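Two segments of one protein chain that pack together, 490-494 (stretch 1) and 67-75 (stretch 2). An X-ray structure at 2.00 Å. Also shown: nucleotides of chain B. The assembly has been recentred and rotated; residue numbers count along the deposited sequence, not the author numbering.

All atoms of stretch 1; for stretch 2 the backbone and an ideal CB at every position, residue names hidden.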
ATOM      1  N   ASP A 490       1.914   2.238  -2.505  1.00 38.53           N
ATOM      2  CA  ASP A 490       1.545   2.030  -1.120  1.00 36.87           C
ATOM      3  C   ASP A 490       1.066   0.613  -0.966  1.00 35.11           C
ATOM      4  O   ASP A 490       0.757  -0.056  -1.953  1.00 30.53           O
ATOM      5  CB  ASP A 490       0.403   2.977  -0.744  1.00 36.99           C
ATOM      6  CG  ASP A 490       0.739   4.425  -1.015  1.00 42.39           C
ATOM      7  OD1 ASP A 490       1.702   4.940  -0.401  1.00 36.90           O
ATOM      8  OD2 ASP A 490       0.037   5.051  -1.833  1.00 45.10           O
ATOM      9  N   ASN A 491       0.989   0.151   0.277  1.00 31.24           N
ATOM     10  CA  ASN A 491       0.239  -1.054   0.563  1.00 31.07           C
ATOM     11  C   ASN A 491      -1.253  -0.772   0.343  1.00 31.43           C
ATOM     12  O   ASN A 491      -1.822   0.151   0.932  1.00 32.34           O
ATOM     13  CB  ASN A 491       0.514  -1.517   1.999  1.00 31.82           C
ATOM     14  CG  ASN A 491       1.956  -1.951   2.200  1.00 31.75           C
ATOM     15  OD1 ASN A 491       2.498  -2.691   1.385  1.00 31.03           O
ATOM     16  ND2 ASN A 491       2.588  -1.473   3.268  1.00 32.69           N
ATOM     17  N   ILE A 492      -1.883  -1.566  -0.512  1.00 31.77           N
ATOM     18  CA  ILE A 492      -3.265  -1.326  -0.912  1.00 37.22           C
ATOM     19  C   ILE A 492      -4.172  -2.414  -0.341  1.00 38.02           C
ATOM     20  O   ILE A 492      -3.839  -3.600  -0.403  1.00 39.64           O
ATOM     21  CB  ILE A 492      -3.366  -1.255  -2.468  1.00 35.66           C
ATOM     22  CG1 ILE A 492      -2.450  -0.135  -2.980  1.00 35.91           C
ATOM     23  CG2 ILE A 492      -4.802  -1.048  -2.917  1.00 37.55           C
ATOM     24  CD1 ILE A 492      -2.236  -0.109  -4.487  1.00 35.96           C
ATOM     25  N   SER A 493      -5.297  -2.008   0.242  1.00 33.48           N
ATOM     26  CA  SER A 493      -6.251  -2.958   0.811  1.00 38.44           C
ATOM     27  C   SER A 493      -7.290  -3.357  -0.234  1.00 40.49           C
ATOM     28  O   SER A 493      -7.511  -2.627  -1.198  1.00 42.61           O
ATOM     29  CB  SER A 493      -6.963  -2.347   2.029  1.00 36.07           C
ATOM     30  OG  SER A 493      -6.073  -2.127   3.108  1.00 43.81           O
ATOM     31  N   PRO A 494      -7.952  -4.508  -0.034  1.00 46.15           N
ATOM     32  CA  PRO A 494      -9.030  -4.938  -0.934  1.00 48.30           C
ATOM     33  C   PRO A 494     -10.131  -3.877  -1.107  1.00 46.26           C
ATOM     34  O   PRO A 494     -10.457  -3.180  -0.153  1.00 44.71           O
ATOM     35  CB  PRO A 494      -9.591  -6.167  -0.223  1.00 53.19           C
ATOM     36  CG  PRO A 494      -8.417  -6.725   0.517  1.00 52.84           C
ATOM     37  CD  PRO A 494      -7.637  -5.533   0.977  1.00 49.66           C
ATOM     38  N   UNK A  67      -7.951   2.763   9.762  1.00 29.55           N
ATOM     39  CA  UNK A  67      -6.638   2.661   9.116  1.00 26.62           C
ATOM     40  C   UNK A  67      -6.033   1.258   9.216  1.00 27.05           C
ATOM     41  O   UNK A  67      -5.971   0.691  10.299  1.00 24.80           O
ATOM     42  CB  UNK A  67      -5.676   3.675   9.738  1.00 26.62           C
ATOM     43  N   UNK A  68      -5.602   0.694   8.088  1.00 21.63           N
ATOM     44  CA  UNK A  68      -4.975  -0.615   8.097  1.00 23.85           C
ATOM     45  C   UNK A  68      -3.452  -0.536   8.096  1.00 28.90           C
ATOM     46  O   UNK A  68      -2.854   0.051   7.202  1.00 27.02           O
ATOM     47  CB  UNK A  68      -5.452  -1.425   6.889  1.00 23.85           C
ATOM     48  N   UNK A  69      -2.834  -1.147   9.100  1.00 23.86           N
ATOM     49  CA  UNK A  69      -1.386  -1.255   9.173  1.00 22.67           C
ATOM     50  C   UNK A  69      -1.010  -2.663   8.751  1.00 28.31           C
ATOM     51  O   UNK A  69      -1.740  -3.607   9.041  1.00 26.69           O
ATOM     52  CB  UNK A  69      -0.865  -0.934  10.575  1.00 22.67           C
ATOM     53  N   UNK A  70       0.121  -2.813   8.065  1.00 25.76           N
ATOM     54  CA  UNK A  70       0.497  -4.123   7.519  1.00 29.06           C
ATOM     55  C   UNK A  70       1.533  -4.851   8.375  1.00 30.36           C
ATOM     56  O   UNK A  70       1.922  -5.979   8.072  1.00 32.58           O
ATOM     57  CB  UNK A  70       1.041  -3.954   6.099  1.00 29.06           C
ATOM     58  N   UNK A  71       1.934  -4.216   9.478  1.00 25.25           N
ATOM     59  CA  UNK A  71       2.889  -4.805  10.414  1.00 23.63           C
ATOM     60  C   UNK A  71       2.916  -4.001  11.721  1.00 23.76           C
ATOM     61  O   UNK A  71       2.492  -2.843  11.731  1.00 23.91           O
ATOM     62  CB  UNK A  71       4.285  -4.861   9.791  1.00 23.63           C
ATOM     63  N   UNK A  72       3.382  -4.605  12.821  1.00 24.55           N
ATOM     64  CA  UNK A  72       3.588  -3.857  14.071  1.00 23.28           C
ATOM     65  C   UNK A  72       4.632  -2.759  13.817  1.00 21.88           C
ATOM     66  O   UNK A  72       4.512  -1.607  14.285  1.00 25.25           O
ATOM     67  CB  UNK A  72       4.036  -4.785  15.202  1.00 23.28           C
ATOM     68  N   UNK A  73       5.631  -3.112  13.006  1.00 23.03           N
ATOM     69  CA  UNK A  73       6.713  -2.190  12.658  1.00 22.26           C
ATOM     70  C   UNK A  73       6.212  -0.899  12.012  1.00 21.83           C
ATOM     71  O   UNK A  73       6.723   0.168  12.312  1.00 25.60           O
ATOM     72  CB  UNK A  73       7.697  -2.883  11.713  1.00 22.26           C
ATOM     73  N   UNK A  74       5.227  -0.995  11.115  1.00 24.52           N
ATOM     74  CA  UNK A  74       4.672   0.199  10.459  1.00 27.95           C
ATOM     75  C   UNK A  74       4.131   1.188  11.491  1.00 21.75           C
ATOM     76  O   UNK A  74       4.330   2.420  11.391  1.00 24.33           O
ATOM     77  CB  UNK A  74       3.563  -0.194   9.481  1.00 27.95           C
ATOM     78  N   UNK A  75       3.434   0.632  12.486  1.00 21.28           N
ATOM     79  CA  UNK A  75       2.910   1.419  13.604  1.00 21.44           C
ATOM     80  C   UNK A  75       4.022   2.108  14.364  1.00 25.80           C
ATOM     81  O   UNK A  75       3.887   3.280  14.751  1.00 22.59           O
ATOM     82  CB  UNK A  75       2.106   0.531  14.555  1.00 21.44           C
TER
ATOM     83  P    DA B   8       1.258  -9.213  18.717  1.00 30.27           P
ATOM     84  OP1  DA B   8       0.414  -8.070  18.566  1.00 27.90           O
ATOM     85  OP2  DA B   8       1.089 -10.318  17.844  1.00 26.72           O
ATOM     86  O5'  DA B   8       2.694  -8.599  18.493  1.00 27.64           O
ATOM     87  C5'  DA B   8       3.805  -9.444  18.269  1.00 29.45           C
ATOM     88  C4'  DA B   8       4.596  -8.956  17.085  1.00 29.76           C
ATOM     89  O4'  DA B   8       5.940  -9.432  17.205  1.00 27.78           O
ATOM     90  C3'  DA B   8       4.107  -9.507  15.757  1.00 29.16           C
ATOM     91  O3'  DA B   8       4.465  -8.607  14.711  1.00 27.53           O
ATOM     92  C2'  DA B   8       4.788 -10.859  15.705  1.00 28.73           C
ATOM     93  C1'  DA B   8       6.063 -10.663  16.523  1.00 29.59           C
ATOM     94  N9   DA B   8       6.364 -11.686  17.518  1.00 34.14           N
ATOM     95  C8   DA B   8       5.506 -12.422  18.289  1.00 34.64           C
ATOM     96  N7   DA B   8       6.108 -13.223  19.129  1.00 35.23           N
ATOM     97  C5   DA B   8       7.454 -12.986  18.908  1.00 33.99           C
ATOM     98  C6   DA B   8       8.618 -13.522  19.485  1.00 36.81           C
ATOM     99  N6   DA B   8       8.611 -14.437  20.451  1.00 36.21           N
ATOM    100  N1   DA B   8       9.803 -13.066  19.041  1.00 40.97           N
ATOM    101  C2   DA B   8       9.812 -12.151  18.070  1.00 40.92           C
ATOM    102  N3   DA B   8       8.792 -11.565  17.457  1.00 37.76           N
ATOM    103  C4   DA B   8       7.626 -12.035  17.925  1.00 34.68           C
ATOM    104  P    DT B   9       3.998  -8.703  13.239  1.00 28.67           P
ATOM    105  OP1  DT B   9       4.184  -7.445  12.617  1.00 27.69           O
ATOM    106  OP2  DT B   9       2.718  -9.332  13.216  1.00 32.57           O
ATOM    107  O5'  DT B   9       5.056  -9.717  12.638  1.00 30.74           O
ATOM    108  C5'  DT B   9       6.406  -9.313  12.407  1.00 32.41           C
ATOM    109  C4'  DT B   9       7.292 -10.501  12.112  1.00 40.53           C
ATOM    110  O4'  DT B   9       7.510 -11.262  13.296  1.00 37.77           O
ATOM    111  C3'  DT B   9       6.763 -11.505  11.086  1.00 40.67           C
ATOM    112  O3'  DT B   9       7.337 -11.230   9.820  1.00 42.50           O
ATOM    113  C2'  DT B   9       7.234 -12.851  11.604  1.00 42.94           C
ATOM    114  C1'  DT B   9       7.950 -12.536  12.904  1.00 46.28           C
ATOM    115  N1   DT B   9       7.675 -13.444  14.010  1.00 46.80           N
ATOM    116  C2   DT B   9       8.734 -14.003  14.683  1.00 47.77           C
ATOM    117  O2   DT B   9       9.892 -13.824  14.364  1.00 46.52           O
ATOM    118  N3   DT B   9       8.381 -14.794  15.740  1.00 43.01           N
ATOM    119  C4   DT B   9       7.109 -15.060  16.191  1.00 44.03           C
ATOM    120  O4   DT B   9       6.950 -15.773  17.166  1.00 48.00           O
ATOM    121  C5   DT B   9       6.049 -14.422  15.456  1.00 40.38           C
ATOM    122  C7   DT B   9       4.632 -14.671  15.861  1.00 34.54           C
ATOM    123  C6   DT B   9       6.381 -13.644  14.425  1.00 41.54           C

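Position 67 has nothing of stretch 1 within 5.5 Å of its ideal CB, so this contact sets no preference there; the deposited residue is His 67.

At position 68 the backbone is extended and CA-to-CB points toward stretch 1, with the ideal CB 3.9 Å from Ser 493 OG. A small hydroxyl beside open space would tolerate a polar residue, an aliphatic one, or a long chain able to slide past. The residue is Arg 68. Its CD lies 3.3 Å from Ser 493 OG, and its guanidinium packs obliquely against Ser 493 CB. No hydrogen bond forms: Arg 68 NH1 lies 3.5 Å from Ser 493 OG, but at a poor angle.

Position 69 continues the strand with CA-to-CB directed away. Stretch 1 cannot select its side chain; it is Phe 69.

Position 70 turns toward stretch 1 again, its ideal CB 4.1 Å from Asn 491 ND2. In front of it lie the CB of Asn 491, the carbonyl of Ile 492 and the hydroxyl of Ser 493, a shallow, mixed surface. A broad flat side chain could cover all three, though a long aliphatic one might also serve. Phe 70 takes the role. With chi1 in the m well, its ring lies under Asn 491 CB, which stands 3.4 Å from the ring centroid and 17° off the normal, a CH-pi contact over the face. Phe 70 CZ reaches to 3.8 Å from Ser 493 OG.

Position 71, at phi/psi near -167/159, precedes helical angles and is out of reach of stretch 1. A cap such as Ser, Thr, Asp or Asn suits it. Ser 71 accepts from the backbone of position 74, its OG 2.9 Å from that N.

Position 72 opens the helix near the DNA backbone, inviting a basic residue. The backbone N of Arg 72 donates to DT9 OP1 at 3.0 Å, as that of most residues could; the basic side chain adds NH1 to DA8 OP1, also at 3.0 Å.

Position 73 is helical and distant from stretch 1; it is Ala 73.

Position 74 points toward stretch 1, but its ideal CB is too far for short side chains to arrive. Asn 491 ND2 offers a donor, so a long acceptor, Glu or Gln, fits. Glu 74 OE1 takes a weak hydrogen bond from Asn 491 ND2 at 3.1 Å, while OE2 accepts from Phe 70 N at 2.9 Å.

Position 75, out of reach, is Met 75.

Stretch 2, residues 67-75: HRFFSRAEM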
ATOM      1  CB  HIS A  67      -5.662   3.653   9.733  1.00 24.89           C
ATOM      2  CG  HIS A  67      -4.395   3.784   8.954  1.00 25.21           C
ATOM      3  ND1 HIS A  67      -4.227   4.741   7.978  1.00 29.30           N
ATOM      4  CD2 HIS A  67      -3.261   3.041   8.958  1.00 28.90           C
ATOM      5  CE1 HIS A  67      -3.032   4.595   7.424  1.00 31.98           C
ATOM      6  NE2 HIS A  67      -2.427   3.570   7.997  1.00 29.61           N
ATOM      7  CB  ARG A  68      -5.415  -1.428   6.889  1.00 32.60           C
ATOM      8  CG  ARG A  68      -6.849  -1.881   6.922  1.00 40.92           C
ATOM      9  CD  ARG A  68      -6.989  -3.135   6.093  1.00 52.46           C
ATOM     10  NE  ARG A  68      -8.270  -3.804   6.283  1.00 62.80           N
ATOM     11  CZ  ARG A  68      -9.305  -3.684   5.461  1.00 72.09           C
ATOM     12  NH1 ARG A  68      -9.216  -2.907   4.393  1.00 75.50           N
ATOM     13  NH2 ARG A  68     -10.430  -4.341   5.709  1.00 76.90           N
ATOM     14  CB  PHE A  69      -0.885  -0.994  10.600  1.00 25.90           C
ATOM     15  CG  PHE A  69      -1.042   0.429  11.061  1.00 28.56           C
ATOM     16  CD1 PHE A  69      -0.178   1.423  10.614  1.00 26.29           C
ATOM     17  CD2 PHE A  69      -2.036   0.766  11.963  1.00 28.89           C
ATOM     18  CE1 PHE A  69      -0.320   2.736  11.058  1.00 25.95           C
ATOM     19  CE2 PHE A  69      -2.188   2.069  12.424  1.00 28.73           C
ATOM     20  CZ  PHE A  69      -1.332   3.059  11.977  1.00 27.93           C
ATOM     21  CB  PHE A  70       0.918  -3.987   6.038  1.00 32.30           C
ATOM     22  CG  PHE A  70      -0.231  -3.600   5.141  1.00 31.10           C
ATOM     23  CD1 PHE A  70      -0.713  -2.301   5.138  1.00 33.29           C
ATOM     24  CD2 PHE A  70      -0.860  -4.537   4.355  1.00 44.61           C
ATOM     25  CE1 PHE A  70      -1.785  -1.943   4.352  1.00 36.37           C
ATOM     26  CE2 PHE A  70      -1.931  -4.175   3.558  1.00 50.17           C
ATOM     27  CZ  PHE A  70      -2.393  -2.881   3.560  1.00 44.15           C
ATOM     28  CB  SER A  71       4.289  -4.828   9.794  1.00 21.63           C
ATOM     29  OG  SER A  71       4.831  -3.516   9.734  1.00 24.84           O
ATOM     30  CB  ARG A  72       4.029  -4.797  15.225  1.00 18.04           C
ATOM     31  CG  ARG A  72       2.923  -5.746  15.775  1.00 20.00           C
ATOM     32  CD  ARG A  72       1.818  -4.952  16.576  1.00 20.33           C
ATOM     33  NE  ARG A  72       2.483  -4.145  17.593  1.00 24.65           N
ATOM     34  CZ  ARG A  72       2.577  -4.485  18.875  1.00 21.73           C
ATOM     35  NH1 ARG A  72       1.978  -5.581  19.336  1.00 19.56           N
ATOM     36  NH2 ARG A  72       3.262  -3.710  19.702  1.00 20.21           N
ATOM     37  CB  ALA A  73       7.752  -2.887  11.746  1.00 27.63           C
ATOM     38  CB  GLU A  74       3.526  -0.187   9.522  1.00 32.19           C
ATOM     39  CG  GLU A  74       3.884  -0.368   8.091  1.00 39.66           C
ATOM     40  CD  GLU A  74       2.678  -0.205   7.177  1.00 41.19           C
ATOM     41  OE1 GLU A  74       2.877   0.014   5.966  1.00 42.47           O
ATOM     42  OE2 GLU A  74       1.531  -0.271   7.673  1.00 33.17           O
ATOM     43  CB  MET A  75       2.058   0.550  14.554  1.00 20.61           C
ATOM     44  CG  MET A  75       0.805   0.048  13.868  1.00 26.07           C
ATOM     45  SD  MET A  75      -0.368  -0.746  14.979  1.00 37.83           S
ATOM     46  CE  MET A  75       0.247  -2.376  14.876  1.00 23.12           C
TER
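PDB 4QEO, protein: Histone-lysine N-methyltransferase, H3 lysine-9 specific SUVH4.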